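Long-range contacts in PixA inclusion body protein (Burkholderia cenocepacia, PDB 4LZK), which is of unknown function, but belongs to the PixA family of inclusion body proteins and adopts a fold made of two packed mixed beta sheets: residues C[18-24]-C[80-86]; C[42-48]-C[177-181]; C[99-105]-C[156-162]. All coordinates share one frame; numbering follows the deposited sequence.

Two mixed sheets pack against each other in this chain, and the three contacts sample both. Contact 1 pairs parallel strands in one sheet; contacts 2 and 3 lie in the other, where strands 154-167 and 172-186 are neighbours, and their centres are only about 9 Å apart. F162 N and F178 O, 2.8 Å apart, are a probable hydrogen bond joining the two. Contact 1 is centred about 13 Å from contact 3 and about 21 Å from contact 2. It meets them through the interior: I99 CD1 lies 3.6 Å from G86 N, and A24 CB lies 3.5 Å from W180 CH2. Contacts 2 and 3 also touch the same neighbouring subunit, contact 1 a different one.

Contact 1. Residues C[18-24]-C[80-86]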
# COMPACT_ATOMS: atom_id res chain seq x y z
N GLN C 18 -0.23 -25.10 -5.99
CA GLN C 18 0.99 -24.40 -5.51
C GLN C 18 1.27 -24.75 -4.03
O GLN C 18 0.42 -25.31 -3.32
CB GLN C 18 0.79 -22.88 -5.69
CG GLN C 18 0.43 -22.42 -7.10
CD GLN C 18 1.55 -22.71 -8.10
OE1 GLN C 18 2.68 -22.39 -7.86
NE2 GLN C 18 1.23 -23.35 -9.20
N SER C 19 2.51 -24.53 -3.60
CA SER C 19 2.92 -24.65 -2.20
C SER C 19 3.45 -23.29 -1.76
O SER C 19 4.50 -22.87 -2.21
CB SER C 19 4.05 -25.62 -2.07
OG SER C 19 3.65 -26.80 -2.68
N ILE C 20 2.70 -22.63 -0.90
CA ILE C 20 2.92 -21.26 -0.52
C ILE C 20 3.55 -21.26 0.88
O ILE C 20 3.11 -21.92 1.76
CB ILE C 20 1.58 -20.56 -0.43
CG1 ILE C 20 0.89 -20.66 -1.79
CG2 ILE C 20 1.82 -19.12 -0.04
CD1 ILE C 20 -0.61 -20.40 -1.62
N GLN C 21 4.64 -20.57 1.02
CA GLN C 21 5.22 -20.42 2.31
C GLN C 21 4.78 -19.11 2.93
O GLN C 21 4.84 -18.03 2.30
CB GLN C 21 6.76 -20.41 2.15
CG GLN C 21 7.41 -21.64 1.54
CD GLN C 21 8.82 -21.27 1.01
OE1 GLN C 21 8.97 -20.42 0.09
NE2 GLN C 21 9.81 -21.90 1.53
N ILE C 22 4.43 -19.16 4.22
CA ILE C 22 3.94 -17.99 4.85
C ILE C 22 4.81 -17.75 6.09
O ILE C 22 5.03 -18.69 6.79
CB ILE C 22 2.43 -18.09 5.25
CG1 ILE C 22 1.49 -18.34 4.07
CG2 ILE C 22 2.01 -16.86 6.02
CD1 ILE C 22 0.09 -18.75 4.54
N LEU C 23 5.27 -16.52 6.32
CA LEU C 23 6.03 -16.15 7.49
C LEU C 23 5.33 -15.06 8.27
O LEU C 23 5.05 -13.92 7.77
CB LEU C 23 7.49 -15.77 7.14
CG LEU C 23 8.44 -15.59 8.33
CD1 LEU C 23 8.67 -16.92 9.03
CD2 LEU C 23 9.72 -14.94 7.84
N ALA C 24 5.07 -15.33 9.54
CA ALA C 24 4.57 -14.32 10.42
C ALA C 24 5.75 -13.78 11.21
O ALA C 24 6.46 -14.54 11.80
CB ALA C 24 3.44 -14.81 11.38
N ASP C 80 -4.18 -25.37 -3.21
CA ASP C 80 -2.89 -24.85 -2.82
C ASP C 80 -2.60 -25.28 -1.39
O ASP C 80 -3.48 -25.22 -0.51
CB ASP C 80 -2.87 -23.32 -2.92
CG ASP C 80 -2.92 -22.82 -4.43
OD1 ASP C 80 -2.86 -23.72 -5.35
OD2 ASP C 80 -3.07 -21.57 -4.66
N LYS C 81 -1.36 -25.72 -1.19
CA LYS C 81 -0.83 -26.02 0.10
C LYS C 81 -0.26 -24.76 0.77
O LYS C 81 0.22 -23.86 0.08
CB LYS C 81 0.30 -27.04 -0.05
CG LYS C 81 -0.17 -28.22 -0.91
CD LYS C 81 0.65 -29.51 -0.75
CE LYS C 81 1.73 -29.70 -1.84
NZ LYS C 81 2.79 -30.66 -1.38
N VAL C 82 -0.31 -24.68 2.09
CA VAL C 82 0.29 -23.51 2.79
C VAL C 82 1.16 -24.03 3.92
O VAL C 82 0.96 -25.19 4.35
CB VAL C 82 -0.71 -22.51 3.31
CG1 VAL C 82 -1.48 -21.86 2.18
CG2 VAL C 82 -1.66 -23.15 4.33
N SER C 83 2.20 -23.30 4.26
CA SER C 83 3.08 -23.72 5.33
C SER C 83 3.43 -22.45 6.06
O SER C 83 3.97 -21.52 5.45
CB SER C 83 4.34 -24.40 4.79
OG SER C 83 5.23 -24.73 5.91
N LEU C 84 3.08 -22.41 7.36
CA LEU C 84 3.12 -21.22 8.18
C LEU C 84 4.20 -21.38 9.24
O LEU C 84 4.24 -22.41 9.93
CB LEU C 84 1.77 -20.92 8.84
CG LEU C 84 1.75 -19.82 9.89
CD1 LEU C 84 1.94 -18.44 9.18
CD2 LEU C 84 0.48 -19.82 10.69
N MSE C 85 5.03 -20.36 9.36
CA MSE C 85 6.05 -20.26 10.42
C MSE C 85 6.01 -18.91 11.03
O MSE C 85 5.50 -17.97 10.43
CB MSE C 85 7.46 -20.54 9.86
CG MSE C 85 7.52 -21.82 9.11
SE MSE C 85 9.33 -22.32 8.47
CE MSE C 85 10.14 -22.59 10.23
N GLY C 86 6.57 -18.78 12.26
CA GLY C 86 6.54 -17.51 12.96
C GLY C 86 7.91 -17.19 13.54
O GLY C 86 8.64 -18.08 13.96
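S19-A24 and K81-G86 run parallel as adjacent strands, their axes 20° apart, in an unbroken register from S19 beside K81 to A24 beside G86. I20 and I22 each give both N-H and C=O to the partner strand, and A24 gives its N-H: I20 N bonds to K81 O, I22 N to S83 O at 2.7 Å, and A24 N to M85 O at a nearly straight 177°. K81 N and M85 N return bonds to Q18 O and I22 O, while the return bond from S83 N to I20 O is weak. Ahead of the ladder, D80 takes the backbone N-H of Q18: Q18 N reaches D80 OD1 at 3.0 Å from above the carboxylate plane, while D80 OD2 is held by N77.

Inside the fold, I22 makes the largest single contribution. With CG1 beside its backbone N (chi1 -59°), it turns CD1 toward V82 CB (4.0 Å), and its other branch, CG2, meets L84 CD1 at 3.5 Å. I20 CD1 touches D80 CB (3.9 Å) and, more loosely, V82 CG1 (4.2 Å). On the opposite face the touch is lighter: L23 CD1 lies 3.9 Å from M85 CB, and S19 OG lies near K81 CE.

I20 and I22 lie against strand 72-76, and M85 and S83 against strand 142-149; L23 and M85 also pack on a neighbouring subunit. Within its own sheet the pair is central, with strand 53-57 beyond 18-24 and strand 142-149 beyond 80-86.

Contact 2. Residues C[42-48]-C[177-181]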
# COMPACT_ATOMS: atom_id res chain seq x y z
N ALA C 42 -1.74 -21.55 28.11
CA ALA C 42 -1.71 -21.73 26.65
C ALA C 42 -3.02 -22.13 26.07
O ALA C 42 -3.25 -22.03 24.85
CB ALA C 42 -0.64 -22.73 26.29
N GLN C 43 -3.94 -22.58 26.91
CA GLN C 43 -5.26 -22.90 26.40
C GLN C 43 -6.12 -21.66 26.36
O GLN C 43 -7.24 -21.69 25.87
CB GLN C 43 -5.96 -23.98 27.24
CG GLN C 43 -5.16 -25.26 27.35
CD GLN C 43 -5.86 -26.29 28.23
OE1 GLN C 43 -5.24 -26.94 29.10
NE2 GLN C 43 -7.17 -26.43 28.03
N ASN C 44 -5.61 -20.57 26.90
CA ASN C 44 -6.36 -19.34 26.92
C ASN C 44 -5.48 -18.16 26.53
O ASN C 44 -5.22 -17.25 27.37
CB ASN C 44 -6.85 -19.08 28.34
CG ASN C 44 -8.33 -18.85 28.38
OD1 ASN C 44 -9.11 -19.82 28.32
ND2 ASN C 44 -8.74 -17.59 28.44
N PRO C 45 -5.08 -18.08 25.25
CA PRO C 45 -4.11 -17.05 24.87
C PRO C 45 -4.66 -15.64 24.83
O PRO C 45 -5.86 -15.45 24.65
CB PRO C 45 -3.65 -17.51 23.45
CG PRO C 45 -4.89 -18.20 22.92
CD PRO C 45 -5.37 -18.99 24.14
N THR C 46 -3.77 -14.67 25.05
CA THR C 46 -4.10 -13.27 25.02
C THR C 46 -4.21 -12.72 23.56
O THR C 46 -3.33 -12.85 22.78
CB THR C 46 -3.12 -12.44 25.82
OG1 THR C 46 -3.22 -12.79 27.23
CG2 THR C 46 -3.33 -10.98 25.62
N SER C 47 -5.37 -12.15 23.28
CA SER C 47 -5.65 -11.48 22.00
C SER C 47 -4.70 -10.34 21.76
O SER C 47 -4.53 -9.49 22.63
CB SER C 47 -7.07 -10.93 22.08
OG SER C 47 -7.37 -10.43 20.81
N ILE C 48 -4.09 -10.26 20.58
CA ILE C 48 -3.32 -9.12 20.14
C ILE C 48 -3.82 -8.62 18.81
O ILE C 48 -4.34 -9.39 17.99
CB ILE C 48 -1.80 -9.39 20.00
CG1 ILE C 48 -1.50 -10.24 18.75
CG2 ILE C 48 -1.26 -9.99 21.27
CD1 ILE C 48 -0.09 -10.71 18.59
N TYR C 177 1.23 -16.24 26.44
CA TYR C 177 0.63 -16.88 25.29
C TYR C 177 -0.35 -15.92 24.63
O TYR C 177 -1.15 -15.29 25.29
CB TYR C 177 -0.05 -18.18 25.61
CG TYR C 177 0.82 -19.21 26.26
CD1 TYR C 177 1.62 -20.05 25.48
CD2 TYR C 177 0.84 -19.35 27.67
CE1 TYR C 177 2.45 -21.02 26.06
CE2 TYR C 177 1.65 -20.31 28.26
CZ TYR C 177 2.42 -21.16 27.48
OH TYR C 177 3.17 -22.15 28.05
N PHE C 178 -0.26 -15.80 23.31
CA PHE C 178 -0.96 -14.79 22.59
C PHE C 178 -1.53 -15.37 21.30
O PHE C 178 -1.13 -16.42 20.90
CB PHE C 178 -0.00 -13.66 22.16
CG PHE C 178 0.64 -12.93 23.28
CD1 PHE C 178 0.06 -11.86 23.85
CD2 PHE C 178 1.89 -13.32 23.74
CE1 PHE C 178 0.69 -11.12 24.89
CE2 PHE C 178 2.52 -12.62 24.76
CZ PHE C 178 1.93 -11.51 25.35
N PHE C 179 -2.59 -14.72 20.73
CA PHE C 179 -3.05 -15.04 19.43
C PHE C 179 -3.49 -13.85 18.62
O PHE C 179 -3.91 -12.82 19.19
CB PHE C 179 -4.19 -16.05 19.49
CG PHE C 179 -5.53 -15.44 19.82
CD1 PHE C 179 -5.89 -15.23 21.12
CD2 PHE C 179 -6.48 -15.20 18.81
CE1 PHE C 179 -7.15 -14.68 21.44
CE2 PHE C 179 -7.71 -14.63 19.13
CZ PHE C 179 -8.05 -14.41 20.47
N TRP C 180 -3.40 -13.99 17.30
CA TRP C 180 -3.91 -12.96 16.41
C TRP C 180 -4.78 -13.64 15.35
O TRP C 180 -4.73 -14.89 15.16
CB TRP C 180 -2.81 -12.22 15.73
CG TRP C 180 -2.17 -12.89 14.52
CD1 TRP C 180 -2.52 -12.69 13.21
CD2 TRP C 180 -1.08 -13.81 14.48
NE1 TRP C 180 -1.74 -13.38 12.40
CE2 TRP C 180 -0.87 -14.15 13.12
CE3 TRP C 180 -0.27 -14.40 15.44
CZ2 TRP C 180 0.14 -15.04 12.70
CZ3 TRP C 180 0.72 -15.28 15.04
CH2 TRP C 180 0.92 -15.61 13.68
N VAL C 181 -5.60 -12.85 14.68
CA VAL C 181 -6.47 -13.37 13.68
C VAL C 181 -6.07 -12.80 12.37
O VAL C 181 -5.78 -11.58 12.27
CB VAL C 181 -7.92 -12.99 14.01
CG1 VAL C 181 -8.89 -13.41 12.97
CG2 VAL C 181 -8.30 -13.53 15.37
O HOH W 1 -6.82 -11.68 18.40
O HOH W 2 -5.76 -10.23 15.85
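T46 and F178 face each other across a short parallel pairing in which three backbone bonds engage T46 N, T46 O and I48 N. T46 N donates to Y177 O at 2.7 Å, F179 N to T46 O at 2.9 Å, and I48 N to F179 O, also at 2.9 Å. F179 O has a second donor: water 1, which also bonds S47 OG. Water 2 extends the pairing where direct bonds stop, donating to I48 O at 2.7 Å and accepting from V181 N. The hydroxyl of T46 is engaged outside the pair, by S39 N, and A42 O accepts from the phenol of Y100.

The short strand 46-47 pairs in parallel with the long strand 172-186, within a branched or curled mixed sheet in which 172-186 also pairs in parallel with 72-76 and antiparallel with 154-167; on that last side the backbone of W180 is bonded to T160.

Around this polar ladder the aromatic rings are packed from several directions. A42 CB sits over the face of the Y177 ring, 3.5 Å from its centroid and 9° off the normal, a CH-pi contact. F179 holds CG between its backbone N and carbonyl carbon (chi1 80°), which swings the ring toward the partner strand; P45 O then lies at the ring's edge, and P45 CG is 3.6 Å from F179 CD1. On the other face of the sheet, I48 CG2 presses on F178 CD1 at 3.4 Å, the two side chains crossing at about a right angle. I48 CG1 lies alongside W180 CB, and I31 of helix 28-34 touches both I48 and F178.

Contact 3. Residues C[99-105]-C[156-162]; sequences IYHVQQY and EYLATSF
Y100 and H101 are both opposite S161, a classic beta bulge in the antiparallel pairing of strands 96-105 and 154-167. The geometric evidence is the register, which shifts by one between I99-F162 and H101-S161, together with the sharing of S161 O: Y100 N reaches it at 3.0 Å and 167°, while H101 N makes only a weak bond at 3.4 Å. Past the bulge hydrogen-bonded and non-hydrogen-bonded pairs follow in turn. S161 N bonds to H101 O, Q103 and A159 exchange bonds in both directions, and Y105 N closes the ladder on Y157 O at 2.7 Å.

Packing is tight on the face carrying I99, V102 and T160. I99 CG2 and T160 CG2 meet at 3.7 Å, and V102 lies beside T160, pointing the same way, with its CG2 nearest T160 OG1. L84 of strand 81-88 packs on all three, so this face belongs to the interior between the sheets; T160 OG1 is bonded to W182 NE1.

On the other face, the place bordered by H101, Q103, A159 and S161 holds water: water 3 lies among S161 OG, A159 O and Q103 OE1, and Q103 CG stays 4.1 Å from A159 CB. I11 and L13 of a neighbouring subunit cover part of this side, I11 O taking the Q103 amide and L13 packing on A159. At the far end Q104 is exposed; E156 OE2 approaches its CB, while E156 OE1 is bonded to F111 N.

At the bulge itself packing is close again. Y100 holds CG between its backbone N and carbonyl carbon (chi1 63°), which brings the ring over S161: S161 CB lies 4.0 Å from the ring centroid, 27° off its normal.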
# COMPACT_ATOMS: atom_id res chain seq x y z
N ILE C 99 4.92 -20.30 17.33
CA ILE C 99 3.56 -20.74 17.09
C ILE C 99 3.34 -22.17 17.67
O ILE C 99 4.18 -23.03 17.49
CB ILE C 99 3.27 -20.77 15.58
CG1 ILE C 99 3.33 -19.37 14.97
CG2 ILE C 99 1.90 -21.33 15.31
CD1 ILE C 99 3.29 -19.43 13.46
N TYR C 100 2.21 -22.39 18.31
CA TYR C 100 1.85 -23.73 18.79
C TYR C 100 0.50 -24.18 18.33
O TYR C 100 0.16 -25.34 18.39
CB TYR C 100 1.92 -23.83 20.31
CG TYR C 100 0.98 -22.95 21.08
CD1 TYR C 100 1.34 -21.64 21.43
CD2 TYR C 100 -0.23 -23.42 21.53
CE1 TYR C 100 0.50 -20.87 22.20
CE2 TYR C 100 -1.09 -22.66 22.31
CZ TYR C 100 -0.73 -21.35 22.63
OH TYR C 100 -1.63 -20.59 23.37
N HIS C 101 -0.25 -23.30 17.72
CA HIS C 101 -1.56 -23.72 17.21
C HIS C 101 -2.20 -22.82 16.16
O HIS C 101 -2.02 -21.62 16.18
CB HIS C 101 -2.53 -23.74 18.38
CG HIS C 101 -3.74 -24.52 18.10
ND1 HIS C 101 -5.03 -24.06 18.36
CD2 HIS C 101 -3.88 -25.73 17.49
CE1 HIS C 101 -5.90 -24.98 17.97
NE2 HIS C 101 -5.24 -25.98 17.41
N VAL C 102 -2.95 -23.41 15.22
CA VAL C 102 -3.76 -22.64 14.28
C VAL C 102 -5.15 -23.22 14.25
O VAL C 102 -5.32 -24.46 14.25
CB VAL C 102 -3.15 -22.67 12.84
CG1 VAL C 102 -3.99 -21.90 11.90
CG2 VAL C 102 -1.74 -22.22 12.80
N GLN C 103 -6.16 -22.38 14.24
CA GLN C 103 -7.56 -22.80 14.18
C GLN C 103 -8.47 -21.87 13.47
O GLN C 103 -8.16 -20.67 13.26
CB GLN C 103 -8.09 -23.04 15.58
CG GLN C 103 -8.35 -21.86 16.44
CD GLN C 103 -8.46 -22.31 17.89
OE1 GLN C 103 -7.45 -22.55 18.53
NE2 GLN C 103 -9.69 -22.42 18.40
N GLN C 104 -9.63 -22.38 13.06
CA GLN C 104 -10.64 -21.56 12.49
C GLN C 104 -11.19 -20.62 13.50
O GLN C 104 -11.55 -21.00 14.59
CB GLN C 104 -11.79 -22.42 11.97
CG GLN C 104 -12.99 -21.66 11.37
CD GLN C 104 -13.90 -22.60 10.67
OE1 GLN C 104 -13.90 -23.82 10.96
NE2 GLN C 104 -14.70 -22.09 9.76
N TYR C 105 -11.32 -19.36 13.13
CA TYR C 105 -11.92 -18.35 13.99
C TYR C 105 -13.33 -17.98 13.47
O TYR C 105 -14.22 -17.78 14.25
CB TYR C 105 -10.97 -17.14 14.01
CG TYR C 105 -11.37 -16.02 14.95
CD1 TYR C 105 -11.12 -16.10 16.32
CD2 TYR C 105 -11.99 -14.87 14.48
CE1 TYR C 105 -11.51 -15.07 17.19
CE2 TYR C 105 -12.32 -13.83 15.34
CZ TYR C 105 -12.09 -13.95 16.69
OH TYR C 105 -12.41 -12.95 17.54
N GLU C 156 -12.21 -17.41 5.05
CA GLU C 156 -11.97 -17.91 6.42
C GLU C 156 -11.10 -16.92 7.23
O GLU C 156 -10.17 -16.38 6.69
CB GLU C 156 -11.27 -19.28 6.41
CG GLU C 156 -11.19 -19.93 7.79
CD GLU C 156 -10.58 -21.36 7.81
OE1 GLU C 156 -10.19 -21.88 6.74
OE2 GLU C 156 -10.56 -21.95 8.94
N TYR C 157 -11.43 -16.73 8.48
CA TYR C 157 -10.52 -16.11 9.41
C TYR C 157 -9.93 -17.20 10.32
O TYR C 157 -10.67 -17.98 10.85
CB TYR C 157 -11.19 -14.99 10.23
CG TYR C 157 -11.99 -13.96 9.42
CD1 TYR C 157 -11.82 -13.82 8.02
CD2 TYR C 157 -12.91 -13.11 10.03
CE1 TYR C 157 -12.62 -12.92 7.26
CE2 TYR C 157 -13.66 -12.17 9.27
CZ TYR C 157 -13.54 -12.10 7.90
OH TYR C 157 -14.28 -11.14 7.16
N LEU C 158 -8.61 -17.20 10.47
CA LEU C 158 -7.83 -18.12 11.28
C LEU C 158 -7.22 -17.44 12.49
O LEU C 158 -6.76 -16.28 12.39
CB LEU C 158 -6.70 -18.61 10.42
CG LEU C 158 -7.34 -19.27 9.19
CD1 LEU C 158 -6.97 -18.64 7.86
CD2 LEU C 158 -7.13 -20.74 9.26
N ALA C 159 -7.26 -18.11 13.68
CA ALA C 159 -6.54 -17.67 14.80
C ALA C 159 -5.24 -18.43 14.93
O ALA C 159 -5.28 -19.67 14.94
CB ALA C 159 -7.38 -17.86 16.05
N THR C 160 -4.12 -17.75 15.09
CA THR C 160 -2.82 -18.41 15.29
C THR C 160 -2.33 -18.02 16.69
O THR C 160 -2.18 -16.81 16.98
CB THR C 160 -1.83 -17.97 14.25
OG1 THR C 160 -2.31 -18.34 12.91
CG2 THR C 160 -0.48 -18.58 14.53
N SER C 161 -2.09 -19.00 17.55
CA SER C 161 -1.63 -18.78 18.89
C SER C 161 -0.12 -19.10 19.00
O SER C 161 0.37 -20.02 18.35
CB SER C 161 -2.37 -19.68 19.86
OG SER C 161 -3.74 -19.42 19.77
N PHE C 162 0.60 -18.28 19.74
CA PHE C 162 2.03 -18.41 19.86
C PHE C 162 2.48 -18.11 21.26
O PHE C 162 1.85 -17.39 22.02
CB PHE C 162 2.76 -17.52 18.86
CG PHE C 162 2.67 -16.02 19.15
CD1 PHE C 162 1.61 -15.24 18.63
CD2 PHE C 162 3.68 -15.35 19.82
CE1 PHE C 162 1.56 -13.91 18.85
CE2 PHE C 162 3.59 -13.99 20.05
CZ PHE C 162 2.55 -13.28 19.55
O HOH W 3 -4.89 -21.06 17.71